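Local coordinates for protein N5-carboxyaminoimidazole ribonucleotide synthetase (Bacillus anthracis, PDB 3R5H) that probably catalyses the ATP-dependent carboxylation of 5-aminoimidazole ribonucleotide to N5-carboxyaminoimidazole ribonucleotide in de novo purine biosynthesis, at residues Y38-L43 / V54-I59; V78-F83 / L100-Q105; V255-V260 / P277-S282. All coordinates share one frame; numbering follows the deposited sequence.

Interaction 1. Residues Y38-L43 / V54-I59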
loop_
_atom_site.group_PDB
_atom_site.type_symbol
_atom_site.label_atom_id
_atom_site.label_comp_id
_atom_site.label_asym_id
_atom_site.label_seq_id
_atom_site.Cartn_x
_atom_site.Cartn_y
_atom_site.Cartn_z
ATOM N N TYR A 38 -13.269 2.769 -0.465
ATOM C CA TYR A 38 -14.076 3.178 0.682
ATOM C C TYR A 38 -13.881 4.642 0.995
ATOM O O TYR A 38 -12.824 5.212 0.730
ATOM C CB TYR A 38 -13.752 2.349 1.931
ATOM C CG TYR A 38 -14.245 0.922 1.838
ATOM C CD1 TYR A 38 -15.559 0.597 2.157
ATOM C CD2 TYR A 38 -13.399 -0.102 1.408
ATOM C CE1 TYR A 38 -16.023 -0.706 2.075
ATOM C CE2 TYR A 38 -13.859 -1.435 1.319
ATOM C CZ TYR A 38 -15.164 -1.720 1.650
ATOM O OH TYR A 38 -15.621 -3.017 1.565
ATOM N N LYS A 39 -14.903 5.232 1.594
ATOM C CA LYS A 39 -14.805 6.571 2.149
ATOM C C LYS A 39 -14.467 6.464 3.626
ATOM O O LYS A 39 -14.803 5.475 4.274
ATOM C CB LYS A 39 -16.133 7.314 1.960
ATOM C CG LYS A 39 -16.281 7.951 0.589
ATOM C CD LYS A 39 -17.368 9.055 0.582
ATOM C CE LYS A 39 -17.117 10.145 1.664
ATOM N NZ LYS A 39 -18.206 11.184 1.788
ATOM N N ILE A 40 -13.798 7.480 4.159
ATOM C CA ILE A 40 -13.334 7.450 5.531
ATOM C C ILE A 40 -13.850 8.639 6.356
ATOM O O ILE A 40 -13.693 9.796 5.965
ATOM C CB ILE A 40 -11.800 7.443 5.597
ATOM C CG1 ILE A 40 -11.206 6.269 4.791
ATOM C CG2 ILE A 40 -11.325 7.442 7.068
ATOM C CD1 ILE A 40 -11.459 4.911 5.424
ATOM N N ALA A 41 -14.433 8.340 7.513
ATOM C CA ALA A 41 -14.694 9.380 8.519
ATOM C C ALA A 41 -13.911 9.076 9.783
ATOM O O ALA A 41 -13.825 7.920 10.208
ATOM C CB ALA A 41 -16.186 9.511 8.815
ATOM N N VAL A 42 -13.336 10.113 10.382
ATOM C CA VAL A 42 -12.538 9.940 11.584
ATOM C C VAL A 42 -12.940 10.894 12.706
ATOM O O VAL A 42 -13.310 12.055 12.461
ATOM C CB VAL A 42 -10.994 9.998 11.295
ATOM C CG1 VAL A 42 -10.569 11.358 10.761
ATOM C CG2 VAL A 42 -10.201 9.620 12.541
ATOM N N LEU A 43 -12.880 10.371 13.930
ATOM C CA LEU A 43 -13.122 11.132 15.132
ATOM C C LEU A 43 -11.835 11.098 15.950
ATOM O O LEU A 43 -11.322 10.021 16.279
ATOM C CB LEU A 43 -14.292 10.540 15.920
ATOM C CG LEU A 43 -14.670 11.280 17.212
ATOM C CD1 LEU A 43 -16.141 11.062 17.543
ATOM C CD2 LEU A 43 -13.770 10.890 18.417
ATOM N N VAL A 54 -6.001 11.868 5.680
ATOM C CA VAL A 54 -6.388 10.945 4.607
ATOM C C VAL A 54 -7.914 10.694 4.608
ATOM O O VAL A 54 -8.427 9.953 3.783
ATOM C CB VAL A 54 -5.600 9.571 4.685
ATOM C CG1 VAL A 54 -4.078 9.786 4.574
ATOM C CG2 VAL A 54 -5.869 8.868 5.984
ATOM N N ALA A 55 -8.636 11.311 5.532
ATOM C CA ALA A 55 -10.071 11.073 5.638
ATOM C C ALA A 55 -10.869 12.041 4.786
ATOM O O ALA A 55 -10.407 13.133 4.476
ATOM C CB ALA A 55 -10.513 11.163 7.072
ATOM N N ASP A 56 -12.067 11.623 4.403
ATOM C CA ASP A 56 -13.011 12.500 3.724
ATOM C C ASP A 56 -13.705 13.444 4.710
ATOM O O ASP A 56 -13.961 14.610 4.391
ATOM C CB ASP A 56 -14.027 11.669 2.956
ATOM C CG ASP A 56 -13.354 10.682 2.020
ATOM O OD1 ASP A 56 -13.140 11.038 0.851
ATOM O OD2 ASP A 56 -12.990 9.571 2.465
ATOM N N ILE A 57 -13.974 12.927 5.912
ATOM C CA ILE A 57 -14.687 13.655 6.954
ATOM C C ILE A 57 -13.955 13.556 8.293
ATOM O O ILE A 57 -13.594 12.464 8.745
ATOM C CB ILE A 57 -16.135 13.142 7.083
ATOM C CG1 ILE A 57 -16.878 13.395 5.763
ATOM C CG2 ILE A 57 -16.832 13.856 8.227
ATOM C CD1 ILE A 57 -17.779 12.273 5.298
ATOM N N GLU A 58 -13.722 14.716 8.897
ATOM C CA GLU A 58 -13.076 14.826 10.184
ATOM C C GLU A 58 -14.043 15.418 11.218
ATOM O O GLU A 58 -14.660 16.449 10.979
ATOM C CB GLU A 58 -11.816 15.696 10.057
ATOM C CG GLU A 58 -11.090 15.974 11.375
ATOM C CD GLU A 58 -9.971 17.014 11.243
ATOM O OE1 GLU A 58 -8.969 16.898 11.971
ATOM O OE2 GLU A 58 -10.075 17.947 10.412
ATOM N N ILE A 59 -14.165 14.737 12.359
ATOM C CA ILE A 59 -14.914 15.216 13.516
ATOM C C ILE A 59 -13.945 15.364 14.680
ATOM O O ILE A 59 -13.380 14.374 15.157
ATOM C CB ILE A 59 -16.038 14.238 13.926
ATOM C CG1 ILE A 59 -17.039 14.049 12.782
ATOM C CG2 ILE A 59 -16.744 14.720 15.218
ATOM C CD1 ILE A 59 -17.935 12.832 12.945
#

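Interaction 2. Residues V78-F83 / L100-Q105. With AIR (5-aminoimidazole ribonucleotide), chain D.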
loop_
_atom_site.group_PDB
_atom_site.type_symbol
_atom_site.label_atom_id
_atom_site.label_comp_id
_atom_site.label_asym_id
_atom_site.label_seq_id
_atom_site.Cartn_x
_atom_site.Cartn_y
_atom_site.Cartn_z
ATOM N N VAL A 78 -20.028 1.445 8.695
ATOM C CA VAL A 78 -19.431 0.545 9.658
ATOM C C VAL A 78 -18.460 1.366 10.493
ATOM O O VAL A 78 -17.830 2.301 9.990
ATOM C CB VAL A 78 -18.720 -0.682 8.970
ATOM C CG1 VAL A 78 -17.578 -0.235 8.071
ATOM C CG2 VAL A 78 -18.221 -1.677 10.004
ATOM N N VAL A 79 -18.358 1.021 11.771
ATOM C CA VAL A 79 -17.466 1.732 12.681
ATOM C C VAL A 79 -16.444 0.777 13.257
ATOM O O VAL A 79 -16.766 -0.370 13.580
ATOM C CB VAL A 79 -18.223 2.417 13.835
ATOM C CG1 VAL A 79 -17.223 3.050 14.806
ATOM C CG2 VAL A 79 -19.199 3.472 13.283
ATOM N N THR A 80 -15.211 1.268 13.361
ATOM C CA THR A 80 -14.139 0.571 14.039
ATOM C C THR A 80 -13.369 1.593 14.870
ATOM O O THR A 80 -13.638 2.783 14.815
ATOM C CB THR A 80 -13.200 -0.160 13.028
ATOM O OG1 THR A 80 -12.186 -0.890 13.736
ATOM C CG2 THR A 80 -12.540 0.837 12.082
ATOM N N TYR A 81 -12.409 1.113 15.633
ATOM C CA TYR A 81 -11.665 1.959 16.532
ATOM C C TYR A 81 -10.187 1.616 16.394
ATOM O O TYR A 81 -9.838 0.472 16.082
ATOM C CB TYR A 81 -12.157 1.727 17.980
ATOM C CG TYR A 81 -11.982 0.302 18.431
ATOM C CD1 TYR A 81 -13.017 -0.625 18.317
ATOM C CD2 TYR A 81 -10.756 -0.134 18.938
ATOM C CE1 TYR A 81 -12.837 -1.947 18.716
ATOM C CE2 TYR A 81 -10.567 -1.446 19.327
ATOM C CZ TYR A 81 -11.600 -2.342 19.213
ATOM O OH TYR A 81 -11.383 -3.629 19.609
ATOM N N GLU A 82 -9.335 2.612 16.618
ATOM C CA GLU A 82 -7.942 2.369 16.998
ATOM C C GLU A 82 -7.708 2.723 18.484
ATOM O O GLU A 82 -6.815 2.188 19.149
ATOM C CB GLU A 82 -6.986 3.156 16.085
ATOM C CG GLU A 82 -7.236 4.648 16.072
ATOM C CD GLU A 82 -5.957 5.473 16.175
ATOM O OE1 GLU A 82 -5.011 5.223 15.403
ATOM O OE2 GLU A 82 -5.920 6.399 17.008
ATOM N N PHE A 83 -8.516 3.636 19.007
ATOM C CA PHE A 83 -8.432 3.990 20.415
ATOM C C PHE A 83 -9.198 2.933 21.204
ATOM O O PHE A 83 -10.361 2.650 20.914
ATOM C CB PHE A 83 -9.010 5.389 20.641
ATOM C CG PHE A 83 -9.020 5.818 22.078
ATOM C CD1 PHE A 83 -10.221 5.930 22.770
ATOM C CD2 PHE A 83 -7.829 6.108 22.743
ATOM C CE1 PHE A 83 -10.247 6.335 24.120
ATOM C CE2 PHE A 83 -7.836 6.514 24.104
ATOM C CZ PHE A 83 -9.044 6.631 24.785
ATOM N N LEU A 100 -21.067 -1.920 14.571
ATOM C CA LEU A 100 -19.762 -2.160 15.196
ATOM C C LEU A 100 -19.494 -3.689 15.267
ATOM O O LEU A 100 -19.617 -4.286 16.335
ATOM C CB LEU A 100 -19.718 -1.559 16.613
ATOM C CG LEU A 100 -18.360 -1.452 17.332
ATOM C CD1 LEU A 100 -17.623 -0.189 16.932
ATOM C CD2 LEU A 100 -18.528 -1.490 18.843
ATOM N N PRO A 101 -19.099 -4.315 14.138
ATOM C CA PRO A 101 -18.941 -5.797 14.093
ATOM C C PRO A 101 -17.924 -6.398 15.075
ATOM O O PRO A 101 -18.064 -7.573 15.454
ATOM C CB PRO A 101 -18.486 -6.076 12.645
ATOM C CG PRO A 101 -18.009 -4.758 12.114
ATOM C CD PRO A 101 -18.809 -3.691 12.835
ATOM N N GLN A 102 -16.921 -5.620 15.476
ATOM C CA GLN A 102 -15.962 -6.068 16.499
ATOM C C GLN A 102 -16.627 -6.286 17.860
ATOM O O GLN A 102 -16.100 -7.032 18.703
ATOM C CB GLN A 102 -14.809 -5.067 16.674
ATOM C CG GLN A 102 -13.931 -4.860 15.441
ATOM C CD GLN A 102 -13.066 -3.625 15.579
ATOM O OE1 GLN A 102 -13.539 -2.496 15.384
ATOM N NE2 GLN A 102 -11.800 -3.822 15.962
ATOM N N GLY A 103 -17.755 -5.608 18.088
ATOM C CA GLY A 103 -18.448 -5.681 19.376
ATOM C C GLY A 103 -17.626 -5.057 20.486
ATOM O O GLY A 103 -16.648 -4.347 20.230
ATOM N N SER A 104 -18.000 -5.326 21.728
ATOM C CA SER A 104 -17.330 -4.674 22.846
ATOM C C SER A 104 -16.818 -5.696 23.845
ATOM O O SER A 104 -16.124 -5.344 24.780
ATOM C CB SER A 104 -18.276 -3.686 23.532
ATOM O OG SER A 104 -19.307 -4.380 24.214
ATOM N N GLN A 105 -17.142 -6.962 23.619
ATOM C CA GLN A 105 -16.814 -8.018 24.569
ATOM C C GLN A 105 -15.307 -8.219 24.690
ATOM O O GLN A 105 -14.762 -8.198 25.794
ATOM C CB GLN A 105 -17.537 -9.333 24.222
ATOM C CG GLN A 105 -17.099 -10.517 25.086
ATOM C CD GLN A 105 -18.118 -11.654 25.178
ATOM O OE1 GLN A 105 -18.090 -12.439 26.133
ATOM N NE2 GLN A 105 -19.004 -11.755 24.192
HETATM N N1 AIR D . -1.995 3.589 19.461
HETATM C C2 AIR D . -3.211 3.281 19.958
HETATM N N3 AIR D . -3.086 2.396 20.983
HETATM C C4 AIR D . -1.772 2.114 21.163
HETATM C C5 AIR D . -1.155 2.877 20.196
HETATM N N6 AIR D . 0.192 2.900 20.010
HETATM C "C1'" AIR D . -1.657 4.517 18.342
HETATM C "C2'" AIR D . -2.922 5.123 17.779
HETATM C "C3'" AIR D . -3.024 6.437 18.545
HETATM C "C4'" AIR D . -1.574 6.871 18.571
HETATM O "O4'" AIR D . -0.872 5.639 18.789
HETATM O "O2'" AIR D . -2.693 5.315 16.380
HETATM O "O3'" AIR D . -3.893 7.413 17.958
HETATM C "C5'" AIR D . -1.275 7.905 19.642
HETATM O "O5'" AIR D . -0.118 8.621 19.211
HETATM P P AIR D . 0.221 10.110 19.735
HETATM O O6 AIR D . 0.240 9.956 21.238
HETATM O O7 AIR D . -0.915 10.971 19.225
HETATM O O8 AIR D . 1.556 10.404 19.096
HETATM O O HOH W 1 -16.156 -2.652 14.658
HETATM O O HOH W 2 -9.513 -2.268 16.304
#

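Interaction 3. Residues V255-V260 / P277-S282. With AIR (5-aminoimidazole ribonucleotide), chain D.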
loop_
_atom_site.group_PDB
_atom_site.type_symbol
_atom_site.label_atom_id
_atom_site.label_comp_id
_atom_site.label_asym_id
_atom_site.label_seq_id
_atom_site.Cartn_x
_atom_site.Cartn_y
_atom_site.Cartn_z
ATOM N N VAL A 255 -13.737 -10.649 16.115
ATOM C CA VAL A 255 -14.034 -10.072 14.819
ATOM C C VAL A 255 -13.091 -8.887 14.664
ATOM O O VAL A 255 -13.030 -8.012 15.540
ATOM C CB VAL A 255 -15.532 -9.666 14.649
ATOM C CG1 VAL A 255 -15.736 -8.866 13.355
ATOM C CG2 VAL A 255 -16.432 -10.915 14.633
ATOM N N GLY A 256 -12.337 -8.865 13.568
ATOM C CA GLY A 256 -11.322 -7.834 13.378
ATOM C C GLY A 256 -9.939 -8.417 13.560
ATOM O O GLY A 256 -9.677 -9.568 13.174
ATOM N N THR A 257 -9.074 -7.631 14.190
ATOM C CA THR A 257 -7.662 -7.943 14.355
ATOM C C THR A 257 -7.299 -8.130 15.820
ATOM O O THR A 257 -7.691 -7.337 16.683
ATOM C CB THR A 257 -6.792 -6.793 13.772
ATOM O OG1 THR A 257 -7.210 -6.519 12.435
ATOM C CG2 THR A 257 -5.311 -7.160 13.754
ATOM N N LEU A 258 -6.544 -9.183 16.103
ATOM C CA LEU A 258 -6.016 -9.397 17.445
ATOM C C LEU A 258 -4.510 -9.610 17.379
ATOM O O LEU A 258 -4.022 -10.520 16.679
ATOM C CB LEU A 258 -6.677 -10.597 18.105
ATOM C CG LEU A 258 -6.216 -11.018 19.505
ATOM C CD1 LEU A 258 -6.585 -9.978 20.567
ATOM C CD2 LEU A 258 -6.791 -12.385 19.850
ATOM N N ALA A 259 -3.780 -8.765 18.099
ATOM C CA ALA A 259 -2.352 -8.955 18.281
ATOM C C ALA A 259 -2.102 -9.705 19.586
ATOM O O ALA A 259 -2.598 -9.295 20.639
ATOM C CB ALA A 259 -1.618 -7.617 18.282
ATOM N N VAL A 260 -1.341 -10.794 19.509
ATOM C CA VAL A 260 -1.029 -11.622 20.676
ATOM C C VAL A 260 0.461 -11.566 20.973
ATOM O O VAL A 260 1.296 -12.045 20.178
ATOM C CB VAL A 260 -1.414 -13.106 20.477
ATOM C CG1 VAL A 260 -1.236 -13.894 21.819
ATOM C CG2 VAL A 260 -2.829 -13.241 19.936
ATOM N N PRO A 277 -6.680 -5.710 20.802
ATOM C CA PRO A 277 -7.760 -5.987 19.833
ATOM C C PRO A 277 -7.807 -4.958 18.688
ATOM O O PRO A 277 -8.817 -4.287 18.471
ATOM C CB PRO A 277 -9.027 -5.929 20.698
ATOM C CG PRO A 277 -8.687 -4.968 21.817
ATOM C CD PRO A 277 -7.164 -4.970 21.989
ATOM N N ARG A 278 -6.704 -4.864 17.949
ATOM C CA ARG A 278 -6.509 -3.837 16.946
ATOM C C ARG A 278 -5.227 -4.135 16.207
ATOM O O ARG A 278 -4.396 -4.884 16.715
ATOM C CB ARG A 278 -6.383 -2.444 17.624
ATOM C CG ARG A 278 -5.386 -2.386 18.769
ATOM C CD ARG A 278 -4.936 -0.971 19.095
ATOM N NE ARG A 278 -4.020 -0.974 20.241
ATOM C CZ ARG A 278 -2.695 -1.114 20.167
ATOM N NH1 ARG A 278 -2.071 -1.269 18.993
ATOM N NH2 ARG A 278 -1.978 -1.098 21.279
ATOM N N PRO A 279 -5.045 -3.528 15.018
ATOM C CA PRO A 279 -3.730 -3.516 14.390
ATOM C C PRO A 279 -2.691 -3.007 15.386
ATOM O O PRO A 279 -2.999 -2.146 16.236
ATOM C CB PRO A 279 -3.889 -2.514 13.249
ATOM C CG PRO A 279 -5.330 -2.549 12.904
ATOM C CD PRO A 279 -6.067 -2.863 14.183
ATOM N N HIS A 280 -1.472 -3.530 15.267
ATOM C CA HIS A 280 -0.444 -3.353 16.293
ATOM C C HIS A 280 0.916 -3.003 15.692
ATOM O O HIS A 280 1.228 -3.363 14.565
ATOM C CB HIS A 280 -0.358 -4.649 17.101
ATOM C CG HIS A 280 0.499 -4.566 18.321
ATOM N ND1 HIS A 280 1.825 -4.946 18.325
ATOM C CD2 HIS A 280 0.205 -4.201 19.591
ATOM C CE1 HIS A 280 2.318 -4.788 19.542
ATOM N NE2 HIS A 280 1.356 -4.333 20.327
ATOM N N ASN A 281 1.731 -2.312 16.470
ATOM C CA ASN A 281 3.034 -1.851 16.017
ATOM C C ASN A 281 3.913 -3.008 15.535
ATOM O O ASN A 281 4.693 -2.839 14.599
ATOM C CB ASN A 281 3.705 -1.064 17.147
ATOM C CG ASN A 281 4.881 -0.185 16.684
ATOM O OD1 ASN A 281 5.347 0.648 17.459
ATOM N ND2 ASN A 281 5.382 -0.386 15.450
ATOM N N SER A 282 3.765 -4.181 16.155
ATOM C CA SER A 282 4.587 -5.349 15.800
ATOM C C SER A 282 4.088 -6.021 14.511
ATOM O O SER A 282 4.666 -7.013 14.044
ATOM C CB SER A 282 4.661 -6.353 16.962
ATOM O OG SER A 282 3.409 -7.002 17.177
HETATM N N1 AIR D . -1.995 3.589 19.461
HETATM C C2 AIR D . -3.211 3.281 19.958
HETATM N N3 AIR D . -3.086 2.396 20.983
HETATM C C4 AIR D . -1.772 2.114 21.163
HETATM C C5 AIR D . -1.155 2.877 20.196
HETATM N N6 AIR D . 0.192 2.900 20.010
HETATM C "C1'" AIR D . -1.657 4.517 18.342
HETATM C "C2'" AIR D . -2.922 5.123 17.779
HETATM C "C3'" AIR D . -3.024 6.437 18.545
HETATM C "C4'" AIR D . -1.574 6.871 18.571
HETATM O "O4'" AIR D . -0.872 5.639 18.789
HETATM O "O2'" AIR D . -2.693 5.315 16.380
HETATM O "O3'" AIR D . -3.893 7.413 17.958
HETATM C "C5'" AIR D . -1.275 7.905 19.642
HETATM O "O5'" AIR D . -0.118 8.621 19.211
HETATM P P AIR D . 0.221 10.110 19.735
HETATM O O6 AIR D . 0.240 9.956 21.238
HETATM O O7 AIR D . -0.915 10.971 19.225
HETATM O O8 AIR D . 1.556 10.404 19.096
HETATM O O HOH W 3 -9.603 -5.569 15.836
#

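Interaction 1. Residues Y38-L43 / V54-I59
The carbonyl oxygen of Ile40 is gripped by two backbone N-H groups, Asp56 N at 2.9 Å and Ile57 N at 3.1 Å, both in its carbonyl plane. The bond from Asp56 is the more bent. Asp56 answers with its side chain: chi1 of -54° turns CG back beside its own backbone N, and OD2 takes the N-H of Ile40 at 2.8 Å on the anti side, 22° out of the carboxylate plane, in a nearly straight bond (169° at the hydrogen). The same oxygen is salt-bridged to Lys34, so a backbone N-H and a charged amine hold it at once. Beyond this point regular parallel pairing takes over, Val42 N giving to Ile57 O and Ile59 N to Val42 O at 2.8 Å. On one face Ala41 CB sits 4.0 Å from Ile57 CB; on the other, Ala55 CB rests against Val42 CG1 at 3.7 Å and meets Ile40 CG2. Lys39 folds its CE over Asp56 CB.

Within this chain strand 57-60 is an edge of the parallel Rossmann-like sheet. Strand 16-20 pairs with the other side of strand 39-44, helix 66-74 packs on Ala41, Leu43 and Ile59, and helix 24-35 covers Ile40.

Interaction 2. Residues V78-F83 / L100-Q105
Thr80 OG1 donates to Gln102 OE1 over 2.7 Å, the one direct hydrogen bond between strand and turn. The hydroxyl comes from above the amide, 43° out of the carbonyl plane. A chi1 of -177° turns OG1 opposite the backbone N and toward Gln102; His298 NE2 is bonded to the same hydroxyl. Gln102 reaches across with an extended chain, its amide nearly parallel to the Tyr81 ring (planes 10° apart) but set off from the ring plane and displaced toward the CE1 side, NE2 lying 3.5 Å from Tyr81 CE1.

At the strand start Val78 CG2 meets Pro101 CD at 3.5 Å, the side chains crossing at about a right angle, and Leu100 CD1 lies against Val79 CG1.

Two waters fix the amide further. One gives protons to Val79 O and Gln102 OE1 and accepts from Gln102 N; the other accepts from Gln102 NE2 at 2.8 Å and lies 2.8 Å from Tyr81 O. The type I turn from Leu100 to Gly103 presents Gln102 to the strand.

Past the strand end, Glu82 receives both ribose hydroxyls of AIR, O2' on OE1 and O3' on OE2 (the latter bond very short, its exact length doubtful), while Gly26 N and Gly23 N hold the same two oxygens. A carboxylate just past a parallel strand, facing the glycine-rich loop after strand 16-20, recalls Rossmann-type ribose binding, here serving AIR in the preATP-grasp domain.

Interaction 3. Residues V255-V260 / P277-S282
No direct hydrogen bond joins the two segments, although Thr257 O comes within 2.9 Å of Arg278 N: the angle is too poor. Pro277 CA makes a CH...O contact with the same carbonyl oxygen at 3.4 Å. A water contributes as well, accepting from Thr257 N at 2.7 Å and giving a weak bond to Pro277 O.

Side chains close the remainder. Thr257 points its CB and CG2 at the Arg278-Pro279 peptide, and its CB is 4.0 Å from Pro279 CD; chi1 of -52° leaves OG1 on the other branch, where it bonds to His298. Two residues on, Ala259 CB presses on His280 CB at 3.4 Å and lies obliquely to the imidazole. That ring is tethered through ND1, which accepts from Ser282 N, tilted 35° from the ring plane, and is also hydrogen-bonded to Ser282 OG. Leu258 turns its CB away, yet its CD1 swings back to Pro277 CA.

Arg278 leaves the contact on an extended chain and presents one guanidinium face to the imidazole of AIR, whose C4 lies over it, offset toward the rim on the NH2 side, with Arg278 NH2 3.2 Å from AIR C4. The group is held from two directions: NH1 donates to Pro279 O at 3.0 Å, nearly in the guanidinium plane, and NE is salt-bridged to Glu84. Together these bonds probably fix the rotation of the guanidinium over the base.

Both segments belong to the ATP-grasp region, joined through the hairpin of strands 256-264 and 270-276. Strand 195-203 flanks strand 256-264 on its other side and packs on Thr257 and Ala259, whereas helix 294-303 lies against Pro279 and helix 105-110 against Pro277.

Interactions 1 and 2 belong to the same parallel sheet, whose outermost strands within the chain are 57-60 and 78-81; their centres are about 16 Å apart and they do not touch. Interaction 3, in the ATP-grasp region, lies about 12 Å from interaction 2, centre to centre, and meets it directly: Tyr81 OH makes a weak hydrogen bond with Pro277 O at 2.9 Å, and Gln102 CG packs on Val255 O. The two converge on AIR, 78-83 bonding the ribose through Glu82 and 277-282 laying Arg278 over the base; Lys346, Arg353 and Leu25 bond it too. Interaction 1 stands farther back, the Val42 side chain about 9 Å from AIR. The His280 side chain is about 7 Å from the bound magnesium ion.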